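Local coordinates for rhamnosidase B (Bacillus sp., PDB 2OKX), which hydrolyses terminal alpha-L-rhamnose residues from alpha-L-rhamnosides as a member of glycoside hydrolase family 78, at residues A206-L211 / L439-G444; L211-A216 / R404-R409; D434-L439 / T511-S516; E456-T461 / N515-K520; I462-G467 / T485-C490. One frame throughout, in Å; residues are numbered along the deposited sequence.

Contact 1 of 5, residues A206-L211 / L439-G444; sequences ASIQSL and LVIDLG
Val440 spreads its two methyls over consecutive residues of the partner strand: CG2 lies 3.3 Å from Ser210 OG, while CG1 packs against the Gln209 chain, with CB and NE2 as its nearest atoms. With CG anti to the backbone N (chi1 179°) and the chain extended beyond it, Gln209 lies side by side with Val440. Strands 207-215 and 436-443 pair here antiparallel, and two beta bulges interrupt the ladder. At the first, a classic bulge, Ala206 and Ser207 both face Asp442, whose O accepts from Ala206 N at 2.8 Å and from Ser207 N at 3.1 Å. The second inserts Gln209 between the Ile208–Ile441 and Ser210–Val440 pairs. Gln209 N donates to Val440 O at 2.8 Å, whereas Ser210 N is buried with no partner in the model. Both Asp442 oxygens are satisfied. Gly444 N meets OD1 from above the carboxylate plane at 2.8 Å, closing an Asx turn, OD1 is also salt-bridged to Arg506, and two waters link OD2 to Ser207 OG and to Gln209 OE1. Ile208 and Leu211 lie beside Ile441 and Leu439 on the other face, where Ile208 CG1 sits 3.9 Å from Ile441 CD1. Helix 414-417 packs on that apolar face through Val416, while Tyr507 and Phe509 of strand 507-513 and Met471 of strand 462-472 adjoin the Val440 side.

Contact 2 of 5, residues L211-A216 / R404-R409; sequences LSRVKA and RTLAER
Arg213 and Glu408, a cross-strand pair on one face of the sheet, both hold CG anti to the backbone N (chi1 176° for Arg213), and a bend at chi3 of Arg213 (67°) places its NE. The result is a salt bridge on a hydrogen-bonded pair of an antiparallel ladder, formed by strands 207-215 and 406-410 at one end of a larger beta-sheet. The grip is side-on and twofold: Arg213 NE reaches Glu408 OE1 at 2.8 Å, and Arg213 NH2 reaches Glu408 OE2 at 3.0 Å. Both oxygens lie close to the guanidinium plane, yet each is met from above the carboxylate plane, the two planes being 56° apart. Leu406 CD2 sits over one guanidinium face, toward its rim, 3.5 Å from Arg213 NH1. The same NH1 donates to Asp434 O, and Glu408 OE1 has a second charged partner in Arg410. An alanine at Arg213 would probably leave Glu408 OE2 without its cross-strand mate and Asp434 O without this donor. The neighbouring Lys215 lays its methylenes against Leu406 CB and CD2 before its NZ pairs with Asp434. On the other side, Ala407 CB lies over the centre of one face of the Arg404 guanidinium, whose NH1 is salt-bridged to Glu438. Beyond the last strand pair, a water donates to Ala216 O at 2.8 Å and accepts from Thr405 OG1 at 2.7 Å.

Contact 3 of 5, residues D434-L439 / T511-S516; sequences DGDCEL and TVRGNS
The guanidinium of Arg513 receives Asp436 OD1 at its edge, in plane, and has Thr511 CG2 over one face, offset toward the rim. Arg513 NH1 donates to Asp436 OD1 at 2.7 Å, meeting it on the anti side and somewhat out of the carboxylate plane. The two flat groups stand 74° apart, and a single oxygen takes this salt bridge. Arg513 leaves its backbone at an unusual chi1 of -30°, which brings CG to 3.3 Å from Asp436 OD1. The pair sits at the end of the antiparallel ladder of strands 436-443 and 507-513, adjacent strands in one sheet of the concanavalin-like domain. Cys437 and Val512 form a hydrogen-bonded pair of it, with Val512 N to Cys437 O at 2.8 Å and Cys437 N to Val512 O at 3.0 Å. Arg513 also pairs through NE with Asp464, so it joins carboxylates from the strands flanking its own. A leucine in place of Arg513 would probably leave the Asp436 carboxylate without its charged mate and take one arginine away from Asp464. Farther along, Glu438 CG lies by Thr511 OG1, and Glu438 OE1 is paired with Arg404. A water donates to that OE1 at 2.7 Å and accepts from Thr511 OG1.

Contact 4 of 5, residues E456-T461 / N515-K520; sequences EAPAGT and NSAPVK
A type II beta turn, Pro458 to Thr461, and the loop before strand 520-528 meet here; each carries the chain between two different sheets of the concanavalin-like domain. Gly460, at positive phi, occupies the third position of the turn. Both the N-H and the hydroxyl of Thr461 donate to Pro458 O, approaching from the same face of its plane, with Thr461 OG1 at 2.9 Å. The same OG1 comes within 3.2 Å of Asn515 CB across the contact. Asn515 CG, between the backbone N and the carbonyl carbon (chi1 56°), lets the amide fold back over its own loop, where ND2 donates to Ala517 O at 3.0 Å. Between the loops, Val519 CG2 sits against Ala457 CB at 3.6 Å and also touches Thr461 CG2, with Val512 of strand 507-513 adjoining both Val519 and Thr461. Pro458 turns its ring toward the other loop, where CG meets Ala517 CB at 3.6 Å; Ala517 N is buried without a partner in the model. Strand pairing begins only at Glu456 and Lys520, whose backbones exchange two hydrogen bonds, Glu456 N to Lys520 O being 2.9 Å. Their side chains cross at a slant, and one water joins them by donating to Glu456 OE2 and accepting from Lys520 NZ. The two charged ends stay 4.6 Å apart, OE2 to NZ, not in direct contact, though they probably still attract. Side-chain hydrogen bonds thus shape each loop internally, apolar groups meet between them, and backbone bonds join the segments only at the Glu456 and Lys520 end.

Contact 5 of 5, residues I462-G467 / T485-C490; sequences IIDAYG and TFRYIC
Asp464 and Arg487 form a buried salt bridge in which carboxylate and guanidinium are only 2° from coplanar. Arg487 NE donates to Asp464 OD2 at 2.7 Å and Arg487 NH2 to Asp464 OD1 at 2.8 Å, each through the syn lone pair. OD1 takes a further bond from Arg513 NE, so two arginines and three N-H groups satisfy one carboxylate. Ile462 CG2 lies over one guanidinium face, 3.4 Å from Arg487 NE, and Val397 of helix 397-402 also touches both charged side chains. The backbone is paired along the antiparallel ladder of strands 462-472 and 485-489. Ile463 and Tyr488 exchange two hydrogen bonds, the shorter being Ile463 N to Tyr488 O at 2.7 Å. Ala465 and Phe486 do the same, with Ala465 N to Phe486 O at 3.0 Å. Ile462, Asp464 and Tyr466 turn their backbone groups instead to strand 507-513, making strand 462-472 an interior strand. On the opposite face from the salt bridge, Ala465 CB stands over the Phe486 ring in a CH-pi contact, 3.6 Å from its centroid. Phe486 CG lies between the backbone N and the carbonyl carbon (chi1 79°), which helps turn the ring to the Ala465 side. Ile463 CG1 packs on Cys490 SG at 3.7 Å, and Leu455 of the second sheet touches both residues. The tyrosine hydroxyls find partners elsewhere in the chain: Tyr488 OH in Gln495 NE2, Tyr466 OH in Thr479 N. With two cations around one anion, Asp464 is likely to remain ionised despite its burial.

From the N terminus, strand 207-215 opens contact 1 and then contact 2, which share Leu211. Contact 2 closes first, at 404-409, and nests inside the long loop that contact 1 closes at 439-444. Contact 3 opens at 434-439 before contact 1 has closed, so the two cross on strand 436-443. Contact 4 then opens at 456-461, followed by contact 5, a short loop closed at 485-490 and nested within both contact 3 and contact 4. These last two end together, sharing Asn515 and Ser516. Contacts 1, 2, 3 and 5 unite strands of one sheet, while contact 4 joins loops leading between it and the second sheet.

Contact 1 of 5, residues A206-L211 / L439-G444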
# COMPACT_ATOMS: atom_id res chain seq x y z
N ALA A 206 -2.08 13.35 -19.04
CA ALA A 206 -1.91 14.78 -19.27
C ALA A 206 -0.98 15.08 -20.44
O ALA A 206 -1.23 16.00 -21.21
CB ALA A 206 -1.38 15.46 -18.01
N SER A 207 0.10 14.31 -20.56
CA SER A 207 1.06 14.56 -21.62
C SER A 207 1.95 13.36 -21.90
O SER A 207 1.93 12.36 -21.18
CB SER A 207 1.96 15.73 -21.23
OG SER A 207 2.74 15.40 -20.08
N ILE A 208 2.74 13.47 -22.97
CA ILE A 208 3.69 12.42 -23.29
C ILE A 208 5.01 13.11 -23.01
O ILE A 208 5.35 14.11 -23.64
CB ILE A 208 3.63 12.00 -24.77
CG1 ILE A 208 2.30 11.27 -25.02
CG2 ILE A 208 4.83 11.09 -25.09
CD1 ILE A 208 2.18 10.63 -26.39
N GLN A 209 5.73 12.59 -22.03
CA GLN A 209 6.99 13.18 -21.61
C GLN A 209 8.15 12.89 -22.56
O GLN A 209 8.99 13.76 -22.78
CB GLN A 209 7.35 12.69 -20.21
CG GLN A 209 8.67 13.21 -19.70
CD GLN A 209 8.94 12.77 -18.28
OE1 GLN A 209 8.23 13.17 -17.36
NE2 GLN A 209 9.95 11.94 -18.10
N SER A 210 8.20 11.68 -23.11
CA SER A 210 9.28 11.33 -24.01
C SER A 210 9.01 10.08 -24.82
O SER A 210 8.08 9.32 -24.52
CB SER A 210 10.58 11.12 -23.22
OG SER A 210 10.46 9.99 -22.37
N LEU A 211 9.84 9.88 -25.84
CA LEU A 211 9.77 8.70 -26.69
C LEU A 211 11.23 8.32 -26.88
O LEU A 211 12.07 9.19 -27.09
CB LEU A 211 9.11 9.02 -28.04
CG LEU A 211 8.89 7.79 -28.93
CD1 LEU A 211 7.77 8.05 -29.92
CD2 LEU A 211 10.18 7.44 -29.65
N LEU A 439 7.48 4.77 -24.64
CA LEU A 439 6.72 6.00 -24.45
C LEU A 439 6.60 6.24 -22.95
O LEU A 439 6.26 5.32 -22.21
CB LEU A 439 5.31 5.87 -25.02
CG LEU A 439 4.99 6.32 -26.45
CD1 LEU A 439 5.97 5.72 -27.43
CD2 LEU A 439 3.56 5.91 -26.77
N VAL A 440 6.89 7.46 -22.49
CA VAL A 440 6.72 7.77 -21.08
C VAL A 440 5.49 8.67 -21.04
O VAL A 440 5.51 9.80 -21.52
CB VAL A 440 7.93 8.52 -20.47
CG1 VAL A 440 7.62 8.93 -19.03
CG2 VAL A 440 9.15 7.60 -20.47
N ILE A 441 4.40 8.12 -20.50
CA ILE A 441 3.12 8.81 -20.41
C ILE A 441 2.99 9.44 -19.03
O ILE A 441 3.13 8.75 -18.03
CB ILE A 441 1.96 7.80 -20.59
CG1 ILE A 441 2.12 7.04 -21.91
CG2 ILE A 441 0.63 8.52 -20.53
CD1 ILE A 441 2.12 7.92 -23.13
N ASP A 442 2.73 10.74 -18.98
CA ASP A 442 2.58 11.45 -17.71
C ASP A 442 1.11 11.69 -17.40
O ASP A 442 0.43 12.42 -18.13
CB ASP A 442 3.32 12.80 -17.77
CG ASP A 442 3.33 13.53 -16.43
OD1 ASP A 442 2.74 13.03 -15.44
OD2 ASP A 442 3.95 14.61 -16.36
N LEU A 443 0.62 11.09 -16.32
CA LEU A 443 -0.77 11.27 -15.92
C LEU A 443 -1.02 12.70 -15.45
O LEU A 443 -2.16 13.15 -15.41
CB LEU A 443 -1.15 10.29 -14.80
CG LEU A 443 -1.15 8.80 -15.14
CD1 LEU A 443 -1.77 8.02 -13.98
CD2 LEU A 443 -1.94 8.56 -16.42
N GLY A 444 0.04 13.41 -15.08
CA GLY A 444 -0.09 14.79 -14.61
C GLY A 444 -0.04 14.85 -13.10
O GLY A 444 0.28 15.89 -12.51
O HOH W 1 2.28 16.55 -17.63
O HOH W 2 6.12 15.48 -17.60

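Contact 2 of 5, residues L211-A216 / R404-R409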
# COMPACT_ATOMS: atom_id res chain seq x y z
N LEU A 211 9.84 9.88 -25.84
CA LEU A 211 9.77 8.70 -26.69
C LEU A 211 11.23 8.32 -26.88
O LEU A 211 12.07 9.19 -27.09
CB LEU A 211 9.11 9.02 -28.04
CG LEU A 211 8.89 7.79 -28.93
CD1 LEU A 211 7.77 8.05 -29.92
CD2 LEU A 211 10.18 7.44 -29.65
N SER A 212 11.54 7.04 -26.77
CA SER A 212 12.92 6.61 -26.91
C SER A 212 13.02 5.27 -27.62
O SER A 212 12.08 4.48 -27.62
CB SER A 212 13.57 6.46 -25.53
OG SER A 212 13.48 7.64 -24.75
N ARG A 213 14.17 5.04 -28.24
CA ARG A 213 14.43 3.77 -28.90
C ARG A 213 15.23 3.06 -27.81
O ARG A 213 16.27 3.55 -27.38
CB ARG A 213 15.29 3.95 -30.15
CG ARG A 213 15.68 2.62 -30.81
CD ARG A 213 16.38 2.84 -32.16
NE ARG A 213 17.69 3.47 -32.02
CZ ARG A 213 18.85 2.81 -32.05
NH1 ARG A 213 18.86 1.50 -32.22
NH2 ARG A 213 19.99 3.46 -31.93
N VAL A 214 14.74 1.91 -27.36
CA VAL A 214 15.42 1.20 -26.28
C VAL A 214 15.58 -0.30 -26.50
O VAL A 214 14.98 -0.88 -27.40
CB VAL A 214 14.67 1.42 -24.95
CG1 VAL A 214 14.44 2.91 -24.71
CG2 VAL A 214 13.34 0.68 -24.98
N LYS A 215 16.39 -0.92 -25.64
CA LYS A 215 16.63 -2.35 -25.67
C LYS A 215 16.78 -2.88 -24.26
O LYS A 215 17.45 -2.27 -23.43
CB LYS A 215 17.90 -2.69 -26.45
CG LYS A 215 17.83 -2.44 -27.95
CD LYS A 215 19.15 -2.81 -28.60
CE LYS A 215 19.10 -2.64 -30.11
NZ LYS A 215 20.43 -2.89 -30.74
N ALA A 216 16.14 -4.02 -23.99
CA ALA A 216 16.22 -4.67 -22.69
C ALA A 216 17.41 -5.63 -22.75
O ALA A 216 17.93 -5.91 -23.84
CB ALA A 216 14.95 -5.45 -22.42
N ARG A 404 18.46 -0.88 -19.18
CA ARG A 404 18.22 -0.79 -20.61
C ARG A 404 19.61 -0.68 -21.22
O ARG A 404 20.36 0.25 -20.92
CB ARG A 404 17.39 0.47 -20.94
CG ARG A 404 15.97 0.45 -20.40
CD ARG A 404 15.25 1.78 -20.63
NE ARG A 404 15.96 2.89 -20.00
CZ ARG A 404 15.65 4.17 -20.17
NH1 ARG A 404 14.63 4.52 -20.94
NH2 ARG A 404 16.38 5.11 -19.58
N THR A 405 19.97 -1.65 -22.06
CA THR A 405 21.27 -1.67 -22.70
C THR A 405 21.37 -0.54 -23.73
O THR A 405 22.46 -0.17 -24.18
CB THR A 405 21.52 -3.03 -23.37
OG1 THR A 405 20.42 -3.35 -24.23
CG2 THR A 405 21.66 -4.11 -22.31
N LEU A 406 20.21 -0.00 -24.10
CA LEU A 406 20.13 1.10 -25.04
C LEU A 406 18.94 1.97 -24.63
O LEU A 406 17.86 1.46 -24.38
CB LEU A 406 19.91 0.60 -26.47
CG LEU A 406 19.54 1.71 -27.46
CD1 LEU A 406 20.75 2.60 -27.69
CD2 LEU A 406 19.07 1.11 -28.78
N ALA A 407 19.17 3.28 -24.58
CA ALA A 407 18.12 4.24 -24.22
C ALA A 407 18.43 5.50 -25.02
O ALA A 407 19.26 6.31 -24.63
CB ALA A 407 18.16 4.54 -22.73
N GLU A 408 17.76 5.64 -26.16
CA GLU A 408 17.99 6.76 -27.06
C GLU A 408 16.76 7.64 -27.22
O GLU A 408 15.79 7.26 -27.88
CB GLU A 408 18.40 6.19 -28.42
CG GLU A 408 18.82 7.19 -29.47
CD GLU A 408 19.05 6.53 -30.81
OE1 GLU A 408 18.06 6.17 -31.48
OE2 GLU A 408 20.22 6.34 -31.19
N ARG A 409 16.80 8.83 -26.63
CA ARG A 409 15.68 9.76 -26.71
C ARG A 409 15.47 10.31 -28.11
O ARG A 409 16.42 10.69 -28.78
CB ARG A 409 15.91 10.94 -25.76
CG ARG A 409 15.67 10.64 -24.30
CD ARG A 409 14.44 11.38 -23.81
NE ARG A 409 14.41 12.75 -24.32
CZ ARG A 409 13.66 13.73 -23.82
NH1 ARG A 409 13.69 14.94 -24.36
NH2 ARG A 409 12.89 13.49 -22.76
O HOH W 3 15.06 7.31 -22.38
O HOH W 4 20.50 -5.91 -24.99

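Contact 3 of 5, residues D434-L439 / T511-S516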
# COMPACT_ATOMS: atom_id res chain seq x y z
N ASP A 434 16.13 -1.21 -35.32
CA ASP A 434 16.84 -1.94 -34.29
C ASP A 434 16.54 -1.39 -32.90
O ASP A 434 17.23 -0.49 -32.42
CB ASP A 434 18.35 -1.87 -34.54
CG ASP A 434 19.13 -2.77 -33.60
OD1 ASP A 434 20.34 -2.52 -33.42
OD2 ASP A 434 18.54 -3.72 -33.05
N GLY A 435 15.52 -1.94 -32.25
CA GLY A 435 15.18 -1.48 -30.92
C GLY A 435 13.69 -1.39 -30.70
O GLY A 435 12.90 -1.46 -31.64
N ASP A 436 13.30 -1.21 -29.44
CA ASP A 436 11.89 -1.10 -29.06
C ASP A 436 11.48 0.37 -28.96
O ASP A 436 12.33 1.26 -28.92
CB ASP A 436 11.67 -1.78 -27.71
CG ASP A 436 12.20 -3.21 -27.68
OD1 ASP A 436 12.53 -3.68 -26.57
OD2 ASP A 436 12.28 -3.85 -28.75
N CYS A 437 10.18 0.61 -28.89
CA CYS A 437 9.65 1.97 -28.78
C CYS A 437 9.12 2.21 -27.38
O CYS A 437 8.13 1.62 -26.97
CB CYS A 437 8.52 2.19 -29.79
SG CYS A 437 7.83 3.86 -29.76
N GLU A 438 9.79 3.09 -26.64
CA GLU A 438 9.37 3.41 -25.28
C GLU A 438 8.69 4.77 -25.18
O GLU A 438 9.24 5.78 -25.59
CB GLU A 438 10.58 3.40 -24.34
CG GLU A 438 10.26 3.93 -22.94
CD GLU A 438 11.51 4.27 -22.16
OE1 GLU A 438 12.19 3.34 -21.67
OE2 GLU A 438 11.82 5.47 -22.04
N LEU A 439 7.48 4.77 -24.64
CA LEU A 439 6.72 6.00 -24.45
C LEU A 439 6.60 6.24 -22.95
O LEU A 439 6.26 5.32 -22.21
CB LEU A 439 5.31 5.87 -25.02
CG LEU A 439 4.99 6.32 -26.45
CD1 LEU A 439 5.97 5.72 -27.43
CD2 LEU A 439 3.56 5.91 -26.77
N THR A 511 6.25 0.36 -23.25
CA THR A 511 7.24 -0.05 -24.23
C THR A 511 6.71 -1.12 -25.18
O THR A 511 6.24 -2.18 -24.75
CB THR A 511 8.51 -0.53 -23.51
OG1 THR A 511 8.88 0.44 -22.52
CG2 THR A 511 9.66 -0.68 -24.49
N VAL A 512 6.80 -0.82 -26.47
CA VAL A 512 6.32 -1.71 -27.53
C VAL A 512 7.50 -2.44 -28.16
O VAL A 512 8.45 -1.80 -28.62
CB VAL A 512 5.56 -0.91 -28.61
CG1 VAL A 512 4.95 -1.85 -29.65
CG2 VAL A 512 4.47 -0.06 -27.95
N ARG A 513 7.43 -3.77 -28.19
CA ARG A 513 8.52 -4.58 -28.74
C ARG A 513 8.06 -5.67 -29.72
O ARG A 513 6.93 -6.14 -29.68
CB ARG A 513 9.28 -5.27 -27.61
CG ARG A 513 9.33 -4.54 -26.26
CD ARG A 513 10.04 -5.41 -25.22
NE ARG A 513 9.90 -4.92 -23.85
CZ ARG A 513 10.69 -4.01 -23.29
NH1 ARG A 513 11.69 -3.47 -23.98
NH2 ARG A 513 10.47 -3.63 -22.04
N GLY A 514 8.99 -6.07 -30.59
CA GLY A 514 8.74 -7.14 -31.55
C GLY A 514 7.69 -6.98 -32.63
O GLY A 514 7.29 -7.97 -33.25
N ASN A 515 7.25 -5.76 -32.89
CA ASN A 515 6.25 -5.54 -33.93
C ASN A 515 6.96 -5.23 -35.23
O ASN A 515 7.91 -4.45 -35.26
CB ASN A 515 5.34 -4.38 -33.55
CG ASN A 515 6.11 -3.11 -33.30
OD1 ASN A 515 6.99 -3.08 -32.44
ND2 ASN A 515 5.80 -2.06 -34.05
N SER A 516 6.50 -5.85 -36.31
CA SER A 516 7.09 -5.63 -37.63
C SER A 516 6.42 -4.43 -38.29
O SER A 516 7.08 -3.58 -38.89
CB SER A 516 6.91 -6.88 -38.49
OG SER A 516 5.57 -7.34 -38.45
O HOH W 5 11.08 -4.37 -31.26
O HOH W 6 11.27 0.83 -21.36

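Contact 4 of 5, residues E456-T461 / N515-K520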
# COMPACT_ATOMS: atom_id res chain seq x y z
N GLU A 456 -4.15 -1.33 -32.16
CA GLU A 456 -4.13 -2.24 -33.30
C GLU A 456 -2.65 -2.59 -33.45
O GLU A 456 -1.81 -1.70 -33.44
CB GLU A 456 -4.59 -1.56 -34.59
CG GLU A 456 -6.02 -1.07 -34.57
CD GLU A 456 -6.41 -0.45 -35.90
OE1 GLU A 456 -7.07 0.61 -35.88
OE2 GLU A 456 -6.06 -1.01 -36.95
N ALA A 457 -2.34 -3.87 -33.59
CA ALA A 457 -0.95 -4.27 -33.74
C ALA A 457 -0.83 -5.66 -34.32
O ALA A 457 -1.78 -6.44 -34.30
CB ALA A 457 -0.24 -4.21 -32.39
N PRO A 458 0.35 -5.99 -34.86
CA PRO A 458 0.58 -7.32 -35.44
C PRO A 458 0.55 -8.33 -34.30
O PRO A 458 0.82 -7.98 -33.14
CB PRO A 458 1.98 -7.19 -36.04
CG PRO A 458 2.10 -5.73 -36.35
CD PRO A 458 1.48 -5.09 -35.14
N ALA A 459 0.24 -9.58 -34.61
CA ALA A 459 0.20 -10.62 -33.59
C ALA A 459 1.59 -10.80 -32.99
O ALA A 459 2.60 -10.75 -33.70
CB ALA A 459 -0.29 -11.93 -34.18
N GLY A 460 1.65 -11.01 -31.68
CA GLY A 460 2.93 -11.22 -31.03
C GLY A 460 3.59 -9.95 -30.50
O GLY A 460 4.56 -10.03 -29.75
N THR A 461 3.07 -8.79 -30.88
CA THR A 461 3.64 -7.54 -30.41
C THR A 461 3.57 -7.50 -28.88
O THR A 461 2.53 -7.82 -28.29
CB THR A 461 2.90 -6.31 -30.99
OG1 THR A 461 3.04 -6.29 -32.41
CG2 THR A 461 3.46 -5.02 -30.41
N ASN A 515 7.25 -5.76 -32.89
CA ASN A 515 6.25 -5.54 -33.93
C ASN A 515 6.96 -5.23 -35.23
O ASN A 515 7.91 -4.45 -35.26
CB ASN A 515 5.34 -4.38 -33.55
CG ASN A 515 6.11 -3.11 -33.30
OD1 ASN A 515 6.99 -3.08 -32.44
ND2 ASN A 515 5.80 -2.06 -34.05
N SER A 516 6.50 -5.85 -36.31
CA SER A 516 7.09 -5.63 -37.63
C SER A 516 6.42 -4.43 -38.29
O SER A 516 7.08 -3.58 -38.89
CB SER A 516 6.91 -6.88 -38.49
OG SER A 516 5.57 -7.34 -38.45
N ALA A 517 5.10 -4.38 -38.17
CA ALA A 517 4.32 -3.30 -38.74
C ALA A 517 4.02 -2.26 -37.66
O ALA A 517 4.11 -2.56 -36.47
CB ALA A 517 3.01 -3.85 -39.31
N PRO A 518 3.66 -1.04 -38.06
CA PRO A 518 3.37 0.00 -37.07
C PRO A 518 2.19 -0.31 -36.15
O PRO A 518 1.22 -0.96 -36.56
CB PRO A 518 3.13 1.25 -37.93
CG PRO A 518 2.64 0.69 -39.22
CD PRO A 518 3.54 -0.51 -39.43
N VAL A 519 2.30 0.14 -34.91
CA VAL A 519 1.25 -0.05 -33.93
C VAL A 519 0.44 1.24 -33.83
O VAL A 519 1.01 2.33 -33.78
CB VAL A 519 1.84 -0.38 -32.54
CG1 VAL A 519 0.76 -0.30 -31.46
CG2 VAL A 519 2.46 -1.77 -32.56
N LYS A 520 -0.88 1.12 -33.82
CA LYS A 520 -1.74 2.29 -33.70
C LYS A 520 -2.33 2.29 -32.30
O LYS A 520 -3.14 1.43 -31.96
CB LYS A 520 -2.87 2.25 -34.73
CG LYS A 520 -2.41 2.38 -36.16
CD LYS A 520 -3.59 2.38 -37.11
CE LYS A 520 -3.15 2.48 -38.55
NZ LYS A 520 -4.31 2.47 -39.48
O HOH W 7 -5.60 0.19 -39.25

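Contact 5 of 5, residues I462-G467 / T485-C490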
# COMPACT_ATOMS: atom_id res chain seq x y z
N ILE A 462 4.67 -7.12 -28.25
CA ILE A 462 4.73 -7.04 -26.80
C ILE A 462 4.43 -5.62 -26.31
O ILE A 462 5.01 -4.65 -26.79
CB ILE A 462 6.12 -7.43 -26.27
CG1 ILE A 462 6.39 -8.91 -26.55
CG2 ILE A 462 6.22 -7.14 -24.77
CD1 ILE A 462 7.83 -9.33 -26.24
N ILE A 463 3.51 -5.52 -25.35
CA ILE A 463 3.15 -4.23 -24.76
C ILE A 463 3.49 -4.29 -23.27
O ILE A 463 2.80 -4.95 -22.49
CB ILE A 463 1.63 -3.93 -24.92
CG1 ILE A 463 1.23 -3.99 -26.40
CG2 ILE A 463 1.31 -2.55 -24.35
CD1 ILE A 463 1.93 -2.95 -27.28
N ASP A 464 4.58 -3.62 -22.89
CA ASP A 464 5.03 -3.58 -21.50
C ASP A 464 4.61 -2.29 -20.80
O ASP A 464 4.75 -1.20 -21.36
CB ASP A 464 6.55 -3.70 -21.44
CG ASP A 464 7.04 -5.12 -21.66
OD1 ASP A 464 8.27 -5.32 -21.72
OD2 ASP A 464 6.20 -6.04 -21.76
N ALA A 465 4.11 -2.43 -19.58
CA ALA A 465 3.67 -1.28 -18.80
C ALA A 465 4.39 -1.29 -17.46
O ALA A 465 4.47 -2.32 -16.80
CB ALA A 465 2.16 -1.33 -18.59
N TYR A 466 4.91 -0.13 -17.07
CA TYR A 466 5.63 0.01 -15.81
C TYR A 466 5.39 1.42 -15.25
O TYR A 466 5.69 2.41 -15.89
CB TYR A 466 7.12 -0.22 -16.07
CG TYR A 466 8.06 0.19 -14.95
CD1 TYR A 466 7.81 -0.17 -13.63
CD2 TYR A 466 9.22 0.91 -15.24
CE1 TYR A 466 8.70 0.18 -12.61
CE2 TYR A 466 10.12 1.25 -14.23
CZ TYR A 466 9.86 0.88 -12.92
OH TYR A 466 10.77 1.19 -11.94
N GLY A 467 4.83 1.49 -14.04
CA GLY A 467 4.54 2.78 -13.45
C GLY A 467 5.46 3.22 -12.33
O GLY A 467 5.77 2.45 -11.42
N THR A 485 4.25 -3.64 -12.75
CA THR A 485 4.15 -3.89 -14.18
C THR A 485 3.19 -4.97 -14.64
O THR A 485 2.57 -5.68 -13.86
CB THR A 485 5.52 -4.36 -14.69
OG1 THR A 485 5.79 -5.64 -14.12
CG2 THR A 485 6.63 -3.41 -14.25
N PHE A 486 3.10 -5.07 -15.97
CA PHE A 486 2.34 -6.11 -16.64
C PHE A 486 2.86 -6.18 -18.07
O PHE A 486 3.40 -5.20 -18.60
CB PHE A 486 0.81 -5.89 -16.58
CG PHE A 486 0.27 -4.87 -17.56
CD1 PHE A 486 -0.41 -3.75 -17.10
CD2 PHE A 486 0.37 -5.07 -18.94
CE1 PHE A 486 -0.99 -2.85 -17.98
CE2 PHE A 486 -0.21 -4.16 -19.84
CZ PHE A 486 -0.89 -3.05 -19.36
N ARG A 487 2.76 -7.35 -18.67
CA ARG A 487 3.16 -7.52 -20.06
C ARG A 487 1.95 -8.08 -20.77
O ARG A 487 1.30 -9.00 -20.27
CB ARG A 487 4.33 -8.49 -20.21
CG ARG A 487 4.51 -8.98 -21.66
CD ARG A 487 5.87 -9.61 -21.88
NE ARG A 487 6.94 -8.63 -21.81
CZ ARG A 487 8.23 -8.92 -21.93
NH1 ARG A 487 8.61 -10.17 -22.13
NH2 ARG A 487 9.14 -7.95 -21.85
N TYR A 488 1.65 -7.51 -21.92
CA TYR A 488 0.52 -7.93 -22.72
C TYR A 488 1.06 -8.25 -24.10
O TYR A 488 1.75 -7.43 -24.72
CB TYR A 488 -0.50 -6.79 -22.82
CG TYR A 488 -1.70 -7.10 -23.69
CD1 TYR A 488 -2.86 -7.65 -23.14
CD2 TYR A 488 -1.68 -6.83 -25.06
CE1 TYR A 488 -3.97 -7.92 -23.94
CE2 TYR A 488 -2.79 -7.10 -25.86
CZ TYR A 488 -3.92 -7.65 -25.30
OH TYR A 488 -5.01 -7.91 -26.10
N ILE A 489 0.79 -9.46 -24.58
CA ILE A 489 1.25 -9.89 -25.89
C ILE A 489 0.02 -9.87 -26.80
O ILE A 489 -0.98 -10.53 -26.53
CB ILE A 489 1.85 -11.31 -25.84
CG1 ILE A 489 2.94 -11.35 -24.76
CG2 ILE A 489 2.46 -11.66 -27.19
CD1 ILE A 489 3.43 -12.74 -24.42
N CYS A 490 0.12 -9.10 -27.87
CA CYS A 490 -0.98 -8.90 -28.81
C CYS A 490 -1.44 -10.04 -29.71
O CYS A 490 -0.64 -10.84 -30.18
CB CYS A 490 -0.66 -7.72 -29.71
SG CYS A 490 -0.47 -6.17 -28.83